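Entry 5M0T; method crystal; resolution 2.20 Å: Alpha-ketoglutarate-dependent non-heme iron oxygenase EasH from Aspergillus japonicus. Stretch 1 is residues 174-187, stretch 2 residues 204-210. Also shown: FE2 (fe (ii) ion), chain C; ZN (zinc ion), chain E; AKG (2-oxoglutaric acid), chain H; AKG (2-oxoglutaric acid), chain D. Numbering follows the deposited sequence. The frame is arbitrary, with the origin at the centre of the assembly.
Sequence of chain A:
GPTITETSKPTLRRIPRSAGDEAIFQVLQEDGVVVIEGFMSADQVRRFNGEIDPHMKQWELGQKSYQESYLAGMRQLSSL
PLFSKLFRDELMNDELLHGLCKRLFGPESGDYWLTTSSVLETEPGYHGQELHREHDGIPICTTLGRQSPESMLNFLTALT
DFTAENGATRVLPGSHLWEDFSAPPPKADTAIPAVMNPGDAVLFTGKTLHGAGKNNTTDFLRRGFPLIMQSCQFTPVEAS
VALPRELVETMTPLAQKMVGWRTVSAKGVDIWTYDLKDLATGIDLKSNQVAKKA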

# COMPACT_ATOMS: atom_id res chain seq x y z
N GLY A 174 -19.17 7.93 18.37
CA GLY A 174 -19.75 6.60 18.59
C GLY A 174 -20.02 5.81 17.32
O GLY A 174 -20.25 4.60 17.41
N SER A 175 -19.97 6.46 16.14
CA SER A 175 -20.27 5.78 14.86
C SER A 175 -19.24 4.73 14.46
O SER A 175 -19.56 3.78 13.73
CB SER A 175 -20.52 6.78 13.73
OG SER A 175 -19.46 7.68 13.53
N HIS A 176 -18.02 4.87 14.96
CA HIS A 176 -17.00 3.82 14.86
C HIS A 176 -17.36 2.45 15.47
O HIS A 176 -16.68 1.46 15.20
CB HIS A 176 -15.66 4.33 15.39
CG HIS A 176 -15.58 4.40 16.88
ND1 HIS A 176 -16.47 5.12 17.65
CD2 HIS A 176 -14.71 3.83 17.75
CE1 HIS A 176 -16.16 5.00 18.92
NE2 HIS A 176 -15.10 4.22 19.01
N LEU A 177 -18.42 2.39 16.27
CA LEU A 177 -18.86 1.15 16.95
C LEU A 177 -20.23 0.65 16.50
O LEU A 177 -20.68 -0.39 16.97
CB LEU A 177 -18.88 1.37 18.47
CG LEU A 177 -17.52 1.69 19.10
CD1 LEU A 177 -17.70 2.09 20.56
CD2 LEU A 177 -16.55 0.51 18.97
N TRP A 178 -20.89 1.37 15.60
CA TRP A 178 -22.17 0.92 15.04
C TRP A 178 -21.99 -0.40 14.33
O TRP A 178 -20.95 -0.66 13.73
CB TRP A 178 -22.74 1.96 14.08
CG TRP A 178 -23.14 3.26 14.72
CD1 TRP A 178 -23.03 3.61 16.04
CD2 TRP A 178 -23.70 4.39 14.05
NE1 TRP A 178 -23.48 4.89 16.23
CE2 TRP A 178 -23.91 5.39 15.03
CE3 TRP A 178 -24.06 4.65 12.73
CZ2 TRP A 178 -24.46 6.63 14.72
CZ3 TRP A 178 -24.61 5.88 12.41
CH2 TRP A 178 -24.79 6.87 13.41
N GLU A 179 -23.02 -1.24 14.39
CA GLU A 179 -22.93 -2.60 13.88
C GLU A 179 -22.73 -2.64 12.36
O GLU A 179 -21.82 -3.30 11.86
CB GLU A 179 -24.17 -3.38 14.29
CG GLU A 179 -24.13 -4.85 13.92
CD GLU A 179 -25.46 -5.53 14.14
OE1 GLU A 179 -25.57 -6.26 15.15
OE2 GLU A 179 -26.38 -5.35 13.31
N ASP A 180 -23.58 -1.90 11.64
CA ASP A 180 -23.66 -1.98 10.17
C ASP A 180 -23.08 -0.72 9.50
O ASP A 180 -23.72 0.31 9.43
CB ASP A 180 -25.13 -2.19 9.77
CG ASP A 180 -25.31 -2.41 8.28
OD1 ASP A 180 -24.32 -2.62 7.54
OD2 ASP A 180 -26.48 -2.38 7.84
N PHE A 181 -21.86 -0.83 8.99
CA PHE A 181 -21.22 0.31 8.32
C PHE A 181 -21.74 0.57 6.89
O PHE A 181 -21.49 1.62 6.31
CB PHE A 181 -19.70 0.10 8.29
CG PHE A 181 -18.97 0.50 9.57
CD1 PHE A 181 -19.60 0.57 10.81
CD2 PHE A 181 -17.62 0.76 9.50
CE1 PHE A 181 -18.87 0.92 11.95
CE2 PHE A 181 -16.90 1.11 10.64
CZ PHE A 181 -17.52 1.18 11.86
N SER A 182 -22.45 -0.40 6.32
CA SER A 182 -23.03 -0.25 4.99
C SER A 182 -24.42 0.40 5.02
O SER A 182 -24.95 0.73 3.97
CB SER A 182 -23.12 -1.61 4.30
OG SER A 182 -24.14 -2.40 4.88
N ALA A 183 -25.00 0.57 6.21
CA ALA A 183 -26.29 1.25 6.35
C ALA A 183 -26.16 2.71 5.89
O ALA A 183 -25.14 3.34 6.17
CB ALA A 183 -26.79 1.19 7.78
N PRO A 184 -27.18 3.25 5.17
CA PRO A 184 -27.05 4.63 4.68
C PRO A 184 -26.93 5.65 5.84
O PRO A 184 -27.75 5.62 6.76
CB PRO A 184 -28.35 4.86 3.90
CG PRO A 184 -28.86 3.50 3.62
CD PRO A 184 -28.49 2.69 4.82
N PRO A 185 -25.91 6.53 5.80
CA PRO A 185 -25.69 7.38 6.97
C PRO A 185 -26.77 8.44 7.14
O PRO A 185 -27.50 8.74 6.19
CB PRO A 185 -24.34 8.04 6.68
CG PRO A 185 -24.22 8.00 5.20
CD PRO A 185 -24.90 6.75 4.76
N PRO A 186 -26.89 8.99 8.35
CA PRO A 186 -27.88 10.05 8.56
C PRO A 186 -27.54 11.37 7.83
O PRO A 186 -26.46 11.49 7.21
CB PRO A 186 -27.88 10.25 10.10
CG PRO A 186 -26.91 9.26 10.67
CD PRO A 186 -26.06 8.77 9.55
N LYS A 187 -28.45 12.33 7.90
CA LYS A 187 -28.24 13.65 7.32
C LYS A 187 -27.11 14.38 8.05
O LYS A 187 -26.98 14.27 9.28
CB LYS A 187 -29.53 14.49 7.39
CG LYS A 187 -30.71 13.97 6.55
N PHE A 204 -10.08 12.04 14.24
CA PHE A 204 -10.99 10.90 14.09
C PHE A 204 -10.37 9.74 13.31
O PHE A 204 -9.50 9.95 12.47
CB PHE A 204 -12.33 11.32 13.49
CG PHE A 204 -12.23 12.10 12.20
CD1 PHE A 204 -12.21 11.44 10.97
CD2 PHE A 204 -12.17 13.48 12.21
CE1 PHE A 204 -12.12 12.15 9.79
CE2 PHE A 204 -12.09 14.21 11.01
CZ PHE A 204 -12.07 13.54 9.80
N THR A 205 -10.79 8.52 13.63
CA THR A 205 -10.35 7.34 12.90
C THR A 205 -11.09 7.24 11.58
O THR A 205 -12.09 7.91 11.38
CB THR A 205 -10.63 6.04 13.66
OG1 THR A 205 -12.05 5.77 13.65
CG2 THR A 205 -10.06 6.10 15.12
N GLY A 206 -10.62 6.34 10.72
CA GLY A 206 -11.27 6.07 9.45
C GLY A 206 -12.61 5.36 9.58
O GLY A 206 -13.23 5.08 8.56
N LYS A 207 -13.03 5.04 10.80
CA LYS A 207 -14.28 4.35 11.06
C LYS A 207 -15.38 5.26 11.54
O LYS A 207 -16.49 4.82 11.71
CB LYS A 207 -14.04 3.24 12.09
CG LYS A 207 -13.08 2.20 11.56
CD LYS A 207 -12.77 1.15 12.61
CE LYS A 207 -13.56 -0.10 12.43
NZ LYS A 207 -12.97 -1.18 13.26
N THR A 208 -15.08 6.54 11.73
CA THR A 208 -16.03 7.49 12.28
C THR A 208 -16.67 8.32 11.17
O THR A 208 -15.96 8.88 10.32
CB THR A 208 -15.31 8.41 13.28
OG1 THR A 208 -14.73 7.60 14.33
CG2 THR A 208 -16.26 9.43 13.88
N LEU A 209 -18.00 8.38 11.18
CA LEU A 209 -18.77 9.15 10.21
C LEU A 209 -18.53 10.64 10.40
O LEU A 209 -18.61 11.14 11.51
CB LEU A 209 -20.28 8.89 10.32
CG LEU A 209 -20.77 7.56 9.74
CD1 LEU A 209 -22.19 7.26 10.22
CD2 LEU A 209 -20.70 7.54 8.21
N HIS A 210 -18.20 11.31 9.31
CA HIS A 210 -17.89 12.72 9.33
C HIS A 210 -18.12 13.33 7.94
O HIS A 210 -18.26 12.60 6.96
CB HIS A 210 -16.42 12.91 9.70
CG HIS A 210 -15.49 12.48 8.62
ND1 HIS A 210 -15.10 11.18 8.45
CD2 HIS A 210 -14.96 13.18 7.59
CE1 HIS A 210 -14.34 11.09 7.37
NE2 HIS A 210 -14.25 12.29 6.82
FE FE2 C . -13.75 12.58 5.02
ZN ZN E . -27.49 -6.61 15.41
C1 AKG H . -28.31 -3.83 15.99
O1 AKG H . -27.52 -4.76 16.14
O2 AKG H . -29.23 -3.81 15.05
C2 AKG H . -28.37 -2.56 16.86
O5 AKG H . -28.48 -1.47 16.31
C3 AKG H . -28.31 -2.69 18.36
C4 AKG H . -27.16 -1.92 18.98
C5 AKG H . -27.36 -1.63 20.44
O3 AKG H . -26.53 -2.29 21.21
O4 AKG H . -28.20 -0.86 20.88
C1 AKG D . -12.84 14.30 3.32
O1 AKG D . -12.67 13.09 3.37
O2 AKG D . -12.67 15.04 2.25
C2 AKG D . -13.27 15.14 4.54
O5 AKG D . -13.84 14.56 5.45
C3 AKG D . -12.95 16.61 4.62
C4 AKG D . -13.59 17.27 5.84
C5 AKG D . -13.33 18.75 5.94
O3 AKG D . -12.43 19.24 5.12
O4 AKG D . -13.92 19.43 6.75
O HOH W 1 -14.51 -0.14 15.86
O HOH W 2 -27.23 -7.87 13.91

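Stretch 1 opens with Gly174, whose backbone angles (phi 96°, psi -14°) suit glycine: a CB here would be jammed against the carbonyl oxygen of the preceding residue. Its own carbonyl accepts a hydrogen bond from the backbone of Leu177 (Leu177 N to Gly174 O, 3.1 Å), which helps close the short 3-10 segment 175-177 that carries the next two residues against stretch 2.

Ser175 makes the one direct hydrogen bond between the stretches. Its CA-CB bond points toward stretch 2, and in the p rotamer its OG accepts from the backbone amide of Leu209 (Leu209 N to Ser175 OG, 2.9 Å, with an N-H...O angle of 155°). A serine suits this place because its short side chain brings a polar atom to a buried amide while keeping the backbones close.

At His176 the CA traces of the two stretches draw nearest, with His176 CA 4.6 Å from Thr208 CA. The His176 CA also stands 3.3 Å from Lys207 O, a CA-H...O contact. The His176 CB packs 3.8 Å from Lys207 CB and 3.6 Å from Thr208 OG1, after which the imidazole leads away, its NE2 hydrogen-bonded elsewhere in the structure. Lys207 likewise starts toward the contact and then turns its end away, so its aliphatic base can pack here while its charged amine finds polar company. Water 1 joins the two residues, its O donating to His176 O (2.8 Å) and accepting from Lys207 NZ (3.2 Å).

Leu177 does not touch stretch 2, but Trp178 reaches it with the far side of its indole: Trp178 CZ3 lies 3.5 Å from Leu209 CD1. The large ring lets an otherwise exposed residue cover part of a buried leucine. Glu179 lies out of reach of stretch 2; Glu179 OE1 binds the zinc ion ZN at 2.0 Å.

From Asp180 to Ala183 the chain makes a type I turn. Asp180 OD1 accepts from both Ser182 OG (2.7 Å) and Ser182 N (3.1 Å), a use of a short carboxylate that ties down the turn. Within it, the CA-CB bond of Phe181 points toward stretch 2, with Phe181 CE2 3.8 Å from Lys207 CB; the apolar ring packs beside the lysine's aliphatic base.

Beyond the turn, Pro185 CB approaches Leu209 CD2 at 4.0 Å and Pro186 CD approaches Leu209 CD1 at 4.2 Å. These rings add compact apolar surface without side-chain polar groups. Leu209 thus meets Trp178 and both prolines through its methyls while its amide is held by Ser175. The CA-CB bond of the next residue, His210, points away from stretch 1, and His210 NE2 binds the iron FE at 1.9 Å.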